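MOBA relate protein (Mycobacterium sp., PDB 2WAW) is of unknown function but has the GT-A fold of the MobA-like NTP transferase family and is probably a nucleotidyltransferase. Local coordinates at residues F46-G54 and S84-D93; V92-L103 and H137-F146. All blocks are in the same frame, centred on the assembly; numbering follows the deposited sequence. Where two conformers were deposited one is given.

Interaction 1 (F46-G54 and S84-D93); sequences FDQLIVTLG and SLKSALTWVD
Helix 84-90 runs roughly antiparallel to strand 48-53, their axes 146° apart and 8.8 Å at closest approach; Q48, I50 and T52, alternate residues of the strand, meet the segment from D93 back to S84. At the N-terminal end of the strand, where the chain leaves the helix, the carboxamide of Q48 meets the backbone. Its OE1 accepts from D93 N (2.9 Å) in a nearly straight bond, 169° at the hydrogen, while its NE2 donates to W91 O at 3.0 Å. With CG anti to the backbone N (chi1 171°) and the chain extended beyond it, the amide reaches both groups; T7 and D70 add a bond to OE1 and NE2 respectively, which fixes its rotation. The helix is the one preceding the fourth strand of a Rossmann-like GT-A sheet, and the I50 side chain fills the middle of the interface. I50 CD1 lies 3.9 Å from W91 CB and 4.0 Å from V92 CG2, whereas its CG2 branch faces A88 CB. The T52 methyl CG2 approaches the same A88 CB at 3.8 Å. T52 OG1 donates to S84 OG across 2.8 Å, and S84 OG is also bonded to D155.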
loop_
_atom_site.group_PDB
_atom_site.type_symbol
_atom_site.label_atom_id
_atom_site.label_comp_id
_atom_site.label_asym_id
_atom_site.label_seq_id
_atom_site.Cartn_x
_atom_site.Cartn_y
_atom_site.Cartn_z
ATOM N N PHE A 46 11.352 -5.109 4.617
ATOM C CA PHE A 46 11.067 -3.977 5.483
ATOM C C PHE A 46 11.603 -4.246 6.872
ATOM O O PHE A 46 11.579 -5.389 7.342
ATOM C CB PHE A 46 9.556 -3.760 5.637
ATOM C CG PHE A 46 8.813 -3.535 4.333
ATOM C CD1 PHE A 46 9.344 -2.712 3.331
ATOM C CD2 PHE A 46 7.564 -4.130 4.121
ATOM C CE1 PHE A 46 8.635 -2.477 2.139
ATOM C CE2 PHE A 46 6.841 -3.916 2.939
ATOM C CZ PHE A 46 7.371 -3.078 1.931
ATOM N N ASP A 47 12.020 -3.184 7.551
ATOM C CA ASP A 47 12.377 -3.259 8.967
ATOM C C ASP A 47 11.161 -3.059 9.864
ATOM O O ASP A 47 11.165 -3.451 11.044
ATOM C CB ASP A 47 13.385 -2.172 9.322
ATOM C CG ASP A 47 14.743 -2.365 8.660
ATOM O OD1 ASP A 47 15.045 -3.460 8.143
ATOM O OD2 ASP A 47 15.512 -1.383 8.681
ATOM N N GLN A 48 10.126 -2.428 9.309
ATOM C CA GLN A 48 8.921 -2.086 10.038
ATOM C C GLN A 48 7.782 -2.161 9.037
ATOM O O GLN A 48 7.971 -1.785 7.878
ATOM C CB GLN A 48 9.035 -0.656 10.588
ATOM C CG GLN A 48 7.743 -0.089 11.185
ATOM C CD GLN A 48 7.866 1.354 11.600
ATOM O OE1 GLN A 48 8.598 2.146 10.977
ATOM N NE2 GLN A 48 7.122 1.724 12.631
ATOM N N LEU A 49 6.625 -2.605 9.486
ATOM C CA LEU A 49 5.441 -2.602 8.673
ATOM C C LEU A 49 4.260 -1.985 9.405
ATOM O O LEU A 49 3.857 -2.465 10.380
ATOM C CB LEU A 49 5.104 -4.014 8.210
ATOM C CG LEU A 49 3.910 -4.260 7.300
ATOM C CD1 LEU A 49 4.022 -3.448 6.040
ATOM C CD2 LEU A 49 3.856 -5.722 6.959
ATOM N N ILE A 50 3.730 -0.923 8.827
ATOM C CA ILE A 50 2.594 -0.181 9.345
ATOM C C ILE A 50 1.352 -0.450 8.490
ATOM O O ILE A 50 1.431 -0.487 7.318
ATOM C CB ILE A 50 2.841 1.331 9.273
ATOM C CG1 ILE A 50 3.993 1.746 10.190
ATOM C CG2 ILE A 50 1.581 2.112 9.565
ATOM C CD1 ILE A 50 4.429 3.110 9.980
ATOM N N VAL A 51 0.248 -0.693 9.142
ATOM C CA VAL A 51 -1.025 -0.850 8.434
ATOM C C VAL A 51 -2.011 0.158 8.989
ATOM O O VAL A 51 -2.172 0.276 10.216
ATOM C CB VAL A 51 -1.610 -2.265 8.623
ATOM C CG1 VAL A 51 -2.845 -2.491 7.700
ATOM C CG2 VAL A 51 -0.534 -3.323 8.409
ATOM N N THR A 52 -2.664 0.904 8.088
ATOM C CA THR A 52 -3.691 1.852 8.537
ATOM C C THR A 52 -5.066 1.244 8.349
ATOM O O THR A 52 -5.323 0.517 7.377
ATOM C CB THR A 52 -3.632 3.214 7.793
ATOM O OG1 THR A 52 -3.977 3.004 6.418
ATOM C CG2 THR A 52 -2.217 3.833 7.854
ATOM N N LEU A 53 -5.945 1.549 9.295
ATOM C CA LEU A 53 -7.310 1.056 9.255
ATOM C C LEU A 53 -8.236 2.187 9.623
ATOM O O LEU A 53 -7.864 3.082 10.391
ATOM C CB LEU A 53 -7.481 -0.104 10.239
ATOM C CG LEU A 53 -6.641 -1.359 10.008
ATOM C CD1 LEU A 53 -6.845 -2.338 11.145
ATOM C CD2 LEU A 53 -7.054 -1.970 8.726
ATOM N N GLY A 54 -9.451 2.142 9.092
ATOM C CA GLY A 54 -10.421 3.198 9.355
ATOM C C GLY A 54 -11.602 2.722 10.185
ATOM O O GLY A 54 -11.431 2.004 11.179
ATOM N N SER A 84 -5.299 8.563 6.209
ATOM C CA SER A 84 -4.508 7.731 7.119
ATOM C C SER A 84 -2.983 7.921 6.976
ATOM O O SER A 84 -2.245 7.768 7.946
ATOM C CB SER A 84 -4.911 6.259 6.967
ATOM O OG SER A 84 -4.382 5.693 5.783
ATOM N N LEU A 85 -2.519 8.275 5.783
ATOM C CA LEU A 85 -1.077 8.443 5.557
ATOM C C LEU A 85 -0.445 9.493 6.490
ATOM O O LEU A 85 0.660 9.279 7.018
ATOM C CB LEU A 85 -0.810 8.760 4.092
ATOM C CG LEU A 85 0.655 8.864 3.661
ATOM C CD1 LEU A 85 1.468 7.630 4.097
ATOM C CD2 LEU A 85 0.674 9.048 2.162
ATOM N N LYS A 86 -1.144 10.613 6.713
ATOM C CA LYS A 86 -0.704 11.625 7.688
ATOM C C LYS A 86 -0.375 11.021 9.051
ATOM O O LYS A 86 0.684 11.287 9.626
ATOM C CB LYS A 86 -1.779 12.703 7.884
ATOM C CG LYS A 86 -2.022 13.612 6.699
ATOM C CD LYS A 86 -3.301 14.416 6.927
ATOM C CE LYS A 86 -3.523 15.472 5.850
ATOM N NZ LYS A 86 -2.752 16.717 6.111
ATOM N N SER A 87 -1.294 10.211 9.570
ATOM C CA SER A 87 -1.078 9.547 10.850
ATOM C C SER A 87 0.048 8.512 10.773
ATOM O O SER A 87 0.885 8.448 11.656
ATOM C CB SER A 87 -2.382 8.909 11.340
ATOM O OG SER A 87 -3.399 9.899 11.501
ATOM N N ALA A 88 0.078 7.725 9.698
ATOM C CA ALA A 88 1.085 6.676 9.558
ATOM C C ALA A 88 2.498 7.227 9.637
ATOM O O ALA A 88 3.374 6.600 10.243
ATOM C CB ALA A 88 0.891 5.904 8.255
ATOM N N LEU A 89 2.717 8.403 9.036
ATOM C CA LEU A 89 4.061 8.997 8.980
ATOM C C LEU A 89 4.636 9.238 10.380
ATOM O O LEU A 89 5.855 9.090 10.623
ATOM C CB LEU A 89 4.057 10.284 8.124
ATOM C CG LEU A 89 3.860 10.069 6.605
ATOM C CD1 LEU A 89 3.543 11.379 5.891
ATOM C CD2 LEU A 89 5.059 9.391 5.950
ATOM N N THR A 90 3.758 9.588 11.311
ATOM C CA THR A 90 4.187 9.888 12.680
ATOM C C THR A 90 4.784 8.654 13.397
ATOM O O THR A 90 5.561 8.784 14.356
ATOM C CB THR A 90 3.042 10.532 13.492
ATOM O OG1 THR A 90 2.035 9.562 13.792
ATOM C CG2 THR A 90 2.422 11.672 12.706
ATOM N N TRP A 91 4.430 7.471 12.895
ATOM C CA TRP A 91 4.859 6.172 13.431
ATOM C C TRP A 91 6.108 5.588 12.776
ATOM O O TRP A 91 6.643 4.587 13.256
ATOM C CB TRP A 91 3.752 5.142 13.241
ATOM C CG TRP A 91 2.607 5.230 14.176
ATOM C CD1 TRP A 91 1.669 6.225 14.244
ATOM C CD2 TRP A 91 2.225 4.241 15.139
ATOM N NE1 TRP A 91 0.745 5.930 15.225
ATOM C CE2 TRP A 91 1.058 4.717 15.784
ATOM C CE3 TRP A 91 2.760 3.005 15.528
ATOM C CZ2 TRP A 91 0.419 3.999 16.809
ATOM C CZ3 TRP A 91 2.124 2.288 16.546
ATOM C CH2 TRP A 91 0.964 2.790 17.172
ATOM N N VAL A 92 6.550 6.181 11.669
ATOM C CA VAL A 92 7.710 5.666 10.934
ATOM C C VAL A 92 8.975 5.758 11.789
ATOM O O VAL A 92 9.256 6.816 12.361
ATOM C CB VAL A 92 7.901 6.425 9.609
ATOM C CG1 VAL A 92 9.158 5.961 8.884
ATOM C CG2 VAL A 92 6.678 6.201 8.700
ATOM N N ASP A 93 9.681 4.666 11.898
ATOM C CA ASP A 93 10.978 4.570 12.632
ATOM C C ASP A 93 11.948 5.681 12.112
ATOM O O ASP A 93 12.137 5.789 10.978
ATOM C CB ASP A 93 11.562 3.142 12.489
ATOM C CG ASP A 93 12.696 2.821 13.489
ATOM O OD1 ASP A 93 13.659 3.593 13.604
ATOM O OD2 ASP A 93 12.649 1.744 14.134
HETATM O O HOH W 1 12.441 -0.501 12.223
#

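Interaction 2 (V92-L103 and H137-F146); sequences VDPTAEGIVLML and HPFWVSRGVF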
loop_
_atom_site.group_PDB
_atom_site.type_symbol
_atom_site.label_atom_id
_atom_site.label_comp_id
_atom_site.label_asym_id
_atom_site.label_seq_id
_atom_site.Cartn_x
_atom_site.Cartn_y
_atom_site.Cartn_z
ATOM N N VAL A 92 6.550 6.181 11.669
ATOM C CA VAL A 92 7.710 5.666 10.934
ATOM C C VAL A 92 8.975 5.758 11.789
ATOM O O VAL A 92 9.256 6.816 12.361
ATOM C CB VAL A 92 7.901 6.425 9.609
ATOM C CG1 VAL A 92 9.158 5.961 8.884
ATOM C CG2 VAL A 92 6.678 6.201 8.700
ATOM N N ASP A 93 9.681 4.666 11.898
ATOM C CA ASP A 93 10.978 4.570 12.632
ATOM C C ASP A 93 11.948 5.681 12.112
ATOM O O ASP A 93 12.137 5.789 10.978
ATOM C CB ASP A 93 11.562 3.142 12.489
ATOM C CG ASP A 93 12.696 2.821 13.489
ATOM O OD1 ASP A 93 13.659 3.593 13.604
ATOM O OD2 ASP A 93 12.649 1.744 14.134
ATOM N N PRO A 94 12.598 6.407 13.003
ATOM C CA PRO A 94 13.600 7.368 12.516
ATOM C C PRO A 94 14.722 6.785 11.654
ATOM O O PRO A 94 15.289 7.496 10.817
ATOM C CB PRO A 94 14.175 7.969 13.808
ATOM C CG PRO A 94 13.113 7.757 14.839
ATOM C CD PRO A 94 12.405 6.501 14.472
ATOM N N THR A 95 15.021 5.501 11.827
ATOM C CA THR A 95 16.042 4.866 11.000
ATOM C C THR A 95 15.621 4.640 9.547
ATOM O O THR A 95 16.467 4.362 8.708
ATOM C CB THR A 95 16.571 3.536 11.603
ATOM O OG1 THR A 95 15.495 2.591 11.691
ATOM C CG2 THR A 95 17.184 3.791 12.984
ATOM N N ALA A 96 14.327 4.752 9.239
ATOM C CA ALA A 96 13.891 4.490 7.870
ATOM C C ALA A 96 14.376 5.638 6.973
ATOM O O ALA A 96 14.198 6.809 7.301
ATOM C CB ALA A 96 12.350 4.367 7.798
ATOM N N GLU A 97 14.976 5.282 5.840
ATOM C CA GLU A 97 15.432 6.267 4.847
ATOM C C GLU A 97 14.281 6.668 3.909
ATOM O O GLU A 97 14.341 7.680 3.217
ATOM C CB GLU A 97 16.592 5.697 4.004
ATOM C CG GLU A 97 17.933 5.630 4.742
ATOM C CD GLU A 97 19.002 4.832 3.991
ATOM O OE1 GLU A 97 18.758 4.374 2.847
ATOM O OE2 GLU A 97 20.104 4.673 4.561
ATOM N N GLY A 98 13.244 5.849 3.889
ATOM C CA GLY A 98 12.040 6.150 3.128
ATOM C C GLY A 98 10.995 5.109 3.447
ATOM O O GLY A 98 11.230 4.193 4.264
ATOM N N ILE A 99 9.838 5.246 2.809
ATOM C CA ILE A 99 8.787 4.266 2.963
ATOM C C ILE A 99 8.434 3.698 1.621
ATOM O O ILE A 99 8.664 4.338 0.600
ATOM C CB ILE A 99 7.507 4.853 3.608
ATOM C CG1 ILE A 99 6.903 5.989 2.731
ATOM C CG2 ILE A 99 7.794 5.255 5.075
ATOM C CD1 ILE A 99 5.586 6.586 3.278
ATOM N N VAL A 100 7.865 2.502 1.644
ATOM C CA VAL A 100 7.203 1.932 0.487
ATOM C C VAL A 100 5.711 1.896 0.770
ATOM O O VAL A 100 5.276 1.341 1.793
ATOM C CB VAL A 100 7.747 0.518 0.160
ATOM C CG1 VAL A 100 6.868 -0.197 -0.899
ATOM C CG2 VAL A 100 9.197 0.588 -0.290
ATOM N N LEU A 101 4.941 2.500 -0.131
ATOM C CA LEU A 101 3.477 2.620 -0.022
ATOM C C LEU A 101 2.766 1.614 -0.877
ATOM O O LEU A 101 3.061 1.486 -2.059
ATOM C CB LEU A 101 3.037 4.017 -0.485
ATOM C CG LEU A 101 3.415 5.242 0.335
ATOM C CD1 LEU A 101 3.000 6.487 -0.440
ATOM C CD2 LEU A 101 2.740 5.200 1.702
ATOM N N MET A 102 1.814 0.915 -0.275
ATOM C CA MET A 102 0.965 0.052 -1.067
ATOM C C MET A 102 -0.431 0.055 -0.485
ATOM O O MET A 102 -0.664 0.536 0.626
ATOM C CB MET A 102 1.522 -1.352 -1.127
ATOM C CG MET A 102 1.186 -2.168 0.072
ATOM S SD MET A 102 2.046 -3.728 -0.033
ATOM C CE MET A 102 3.533 -3.371 0.917
ATOM N N LEU A 103 -1.392 -0.373 -1.301
ATOM C CA LEU A 103 -2.792 -0.424 -0.863
ATOM C C LEU A 103 -3.117 -1.781 -0.256
ATOM O O LEU A 103 -2.603 -2.799 -0.721
ATOM C CB LEU A 103 -3.752 -0.155 -2.035
ATOM C CG LEU A 103 -3.602 1.213 -2.739
ATOM C CD1 LEU A 103 -4.706 1.404 -3.771
ATOM C CD2 LEU A 103 -3.614 2.370 -1.751
ATOM N N HIS A 137 1.444 1.250 -7.936
ATOM C CA HIS A 137 2.013 0.794 -6.670
ATOM C C HIS A 137 2.795 -0.492 -6.857
ATOM O O HIS A 137 2.519 -1.262 -7.793
ATOM C CB HIS A 137 0.900 0.555 -5.635
ATOM C CG HIS A 137 0.222 1.805 -5.162
ATOM N ND1 HIS A 137 -0.859 2.358 -5.821
ATOM C CD2 HIS A 137 0.463 2.604 -4.095
ATOM C CE1 HIS A 137 -1.248 3.447 -5.180
ATOM N NE2 HIS A 137 -0.468 3.617 -4.129
ATOM N N PRO A 138 3.799 -0.741 -5.998
ATOM C CA PRO A 138 4.246 0.081 -4.852
ATOM C C PRO A 138 5.029 1.343 -5.239
ATOM O O PRO A 138 5.672 1.396 -6.323
ATOM C CB PRO A 138 5.108 -0.898 -4.042
ATOM C CG PRO A 138 5.681 -1.853 -5.101
ATOM C CD PRO A 138 4.575 -1.987 -6.129
ATOM N N PHE A 139 4.951 2.353 -4.355
ATOM C CA PHE A 139 5.695 3.603 -4.530
ATOM C C PHE A 139 6.771 3.696 -3.454
ATOM O O PHE A 139 6.573 3.219 -2.337
ATOM C CB PHE A 139 4.796 4.835 -4.381
ATOM C CG PHE A 139 3.698 4.958 -5.412
ATOM C CD1 PHE A 139 3.842 4.443 -6.703
ATOM C CD2 PHE A 139 2.539 5.641 -5.077
ATOM C CE1 PHE A 139 2.818 4.603 -7.655
ATOM C CE2 PHE A 139 1.512 5.815 -6.011
ATOM C CZ PHE A 139 1.646 5.290 -7.287
ATOM N N TRP A 140 7.907 4.304 -3.797
ATOM C CA TRP A 140 8.917 4.666 -2.810
ATOM C C TRP A 140 8.874 6.151 -2.594
ATOM O O TRP A 140 8.834 6.907 -3.553
ATOM C CB TRP A 140 10.300 4.238 -3.307
ATOM C CG TRP A 140 11.465 4.973 -2.703
ATOM C CD1 TRP A 140 12.075 6.093 -3.191
ATOM C CD2 TRP A 140 12.189 4.605 -1.516
ATOM N NE1 TRP A 140 13.129 6.450 -2.380
ATOM C CE2 TRP A 140 13.216 5.557 -1.341
ATOM C CE3 TRP A 140 12.056 3.569 -0.576
ATOM C CZ2 TRP A 140 14.118 5.501 -0.260
ATOM C CZ3 TRP A 140 12.949 3.505 0.486
ATOM C CH2 TRP A 140 13.964 4.472 0.642
ATOM N N VAL A 141 8.911 6.573 -1.326
ATOM C CA VAL A 141 9.008 7.990 -0.971
ATOM C C VAL A 141 10.104 8.157 0.071
ATOM O O VAL A 141 10.038 7.562 1.161
ATOM C CB VAL A 141 7.676 8.551 -0.447
ATOM C CG1 VAL A 141 7.795 10.074 -0.190
ATOM C CG2 VAL A 141 6.558 8.280 -1.448
ATOM N N SER A 142 11.087 9.007 -0.253
ATOM C CA SER A 142 12.257 9.229 0.567
ATOM C C SER A 142 11.871 10.127 1.736
ATOM O O SER A 142 10.922 10.900 1.636
ATOM C CB SER A 142 13.365 9.902 -0.265
ATOM O OG SER A 142 12.949 11.190 -0.687
ATOM N N ARG A 143 12.602 9.994 2.836
ATOM C CA ARG A 143 12.356 10.775 4.045
ATOM C C ARG A 143 12.309 12.281 3.766
ATOM O O ARG A 143 11.522 13.002 4.384
ATOM C CB ARG A 143 13.439 10.473 5.082
ATOM C CG ARG A 143 13.348 11.370 6.326
ATOM C CD ARG A 143 14.235 10.858 7.455
ATOM N NE ARG A 143 13.758 9.573 7.958
ATOM C CZ ARG A 143 12.768 9.420 8.836
ATOM N NH1 ARG A 143 12.130 10.474 9.340
ATOM N NH2 ARG A 143 12.410 8.201 9.211
ATOM N N GLY A 144 13.120 12.738 2.812
ATOM C CA GLY A 144 13.199 14.166 2.476
ATOM C C GLY A 144 11.894 14.806 2.043
ATOM O O GLY A 144 11.720 16.020 2.177
ATOM N N VAL A 145 10.958 14.007 1.537
ATOM C CA VAL A 145 9.659 14.553 1.129
ATOM C C VAL A 145 8.471 14.063 1.981
ATOM O O VAL A 145 7.299 14.200 1.595
ATOM C CB VAL A 145 9.415 14.372 -0.389
ATOM C CG1 VAL A 145 10.409 15.230 -1.172
ATOM C CG2 VAL A 145 9.554 12.924 -0.790
ATOM N N PHE A 146 8.781 13.493 3.144
ATOM C CA PHE A 146 7.743 13.142 4.122
ATOM C C PHE A 146 6.824 14.340 4.422
ATOM O O PHE A 146 5.619 14.170 4.553
ATOM C CB PHE A 146 8.356 12.622 5.433
ATOM C CG PHE A 146 8.825 11.181 5.389
ATOM C CD1 PHE A 146 8.778 10.418 4.213
ATOM C CD2 PHE A 146 9.337 10.594 6.553
ATOM C CE1 PHE A 146 9.234 9.094 4.205
ATOM C CE2 PHE A 146 9.795 9.279 6.566
ATOM C CZ PHE A 146 9.744 8.510 5.375
HETATM O O HOH W 2 10.276 9.139 11.214
#
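Two guanidinium nitrogens of R143, NE and NH2, share one acceptor, A96 O. R143 NE lies 2.9 Å from A96 O, nearly in line with the carbonyl (C=O...N 178°), and R143 NH2 bonds to the same A96 O at 3.0 Å in the carbonyl plane, on a lone pair. Both bonds lie close to the guanidinium plane, and the bend at chi3 (-66°) brings that plane alongside the type I turn 93-96. A water bonded to R143 NH1 and V92 O joins the same group to the chain ahead of the turn. The ring of F146 puts CE2 over the centre of one guanidinium face, and R143 N donates to E97 O.

Beyond this end, strands 98-103 and 138-142 pair antiparallel. I99 with V141 and L101 with F139 are hydrogen-bonded pairs, the bond from L101 N to F139 O being 2.8 Å long. V100 and W140, between them, and G98 and S142, beyond I99/V141, form non-hydrogen-bonded pairs. The six-membered part of the W140 indole lies against G98, its CH2 3.6 Å from G98 CA. F146 CZ meets I99 CG2 at 3.8 Å. L101 CD1 touches V141 CG2 on the face that also carries I99 and F139. At the other end the H137 ring is sandwiched: L103 CG sits over one face, 4.2 Å from the centroid in a CH-pi contact, and F139 CE2 over the opposite one. P138, after a cis peptide bond, sets CB 3.7 Å from V100 CG1.

Helix 111-121 packs on the face carrying V100, P138 and W140, through I118, V114 and L117. Strand 134-142 runs antiparallel to both its neighbours, 98-103 and 126-131, the reversed strand of the 3-2-1-4-6-5-7 GT-A sheet, and 6-12 flanks 98-103.

Overall arrangement
From the N terminus, strand 48-53 comes first, and interaction 1 closes a loop of 29 residues, including helix 57-63 and strand 70-73, when helix 84-90 returns against it. The chain then passes through V92 and D93, which both contacts share, into strand 98-103. Interaction 2 closes a second loop, holding helix 111-121 and strand 126-131, when strand 134-142 comes back. The two loops therefore follow in series, neither nested nor crossed, with centres about 10 Å apart. Packing of L85 on L101 and of L89 on I99 joins them directly. Interaction 1 fixes helix 84-90 to strand 48-53; interaction 2 pairs two strands within the same mixed sheet, on which strand 6-12 lies between 48-53 and 98-103.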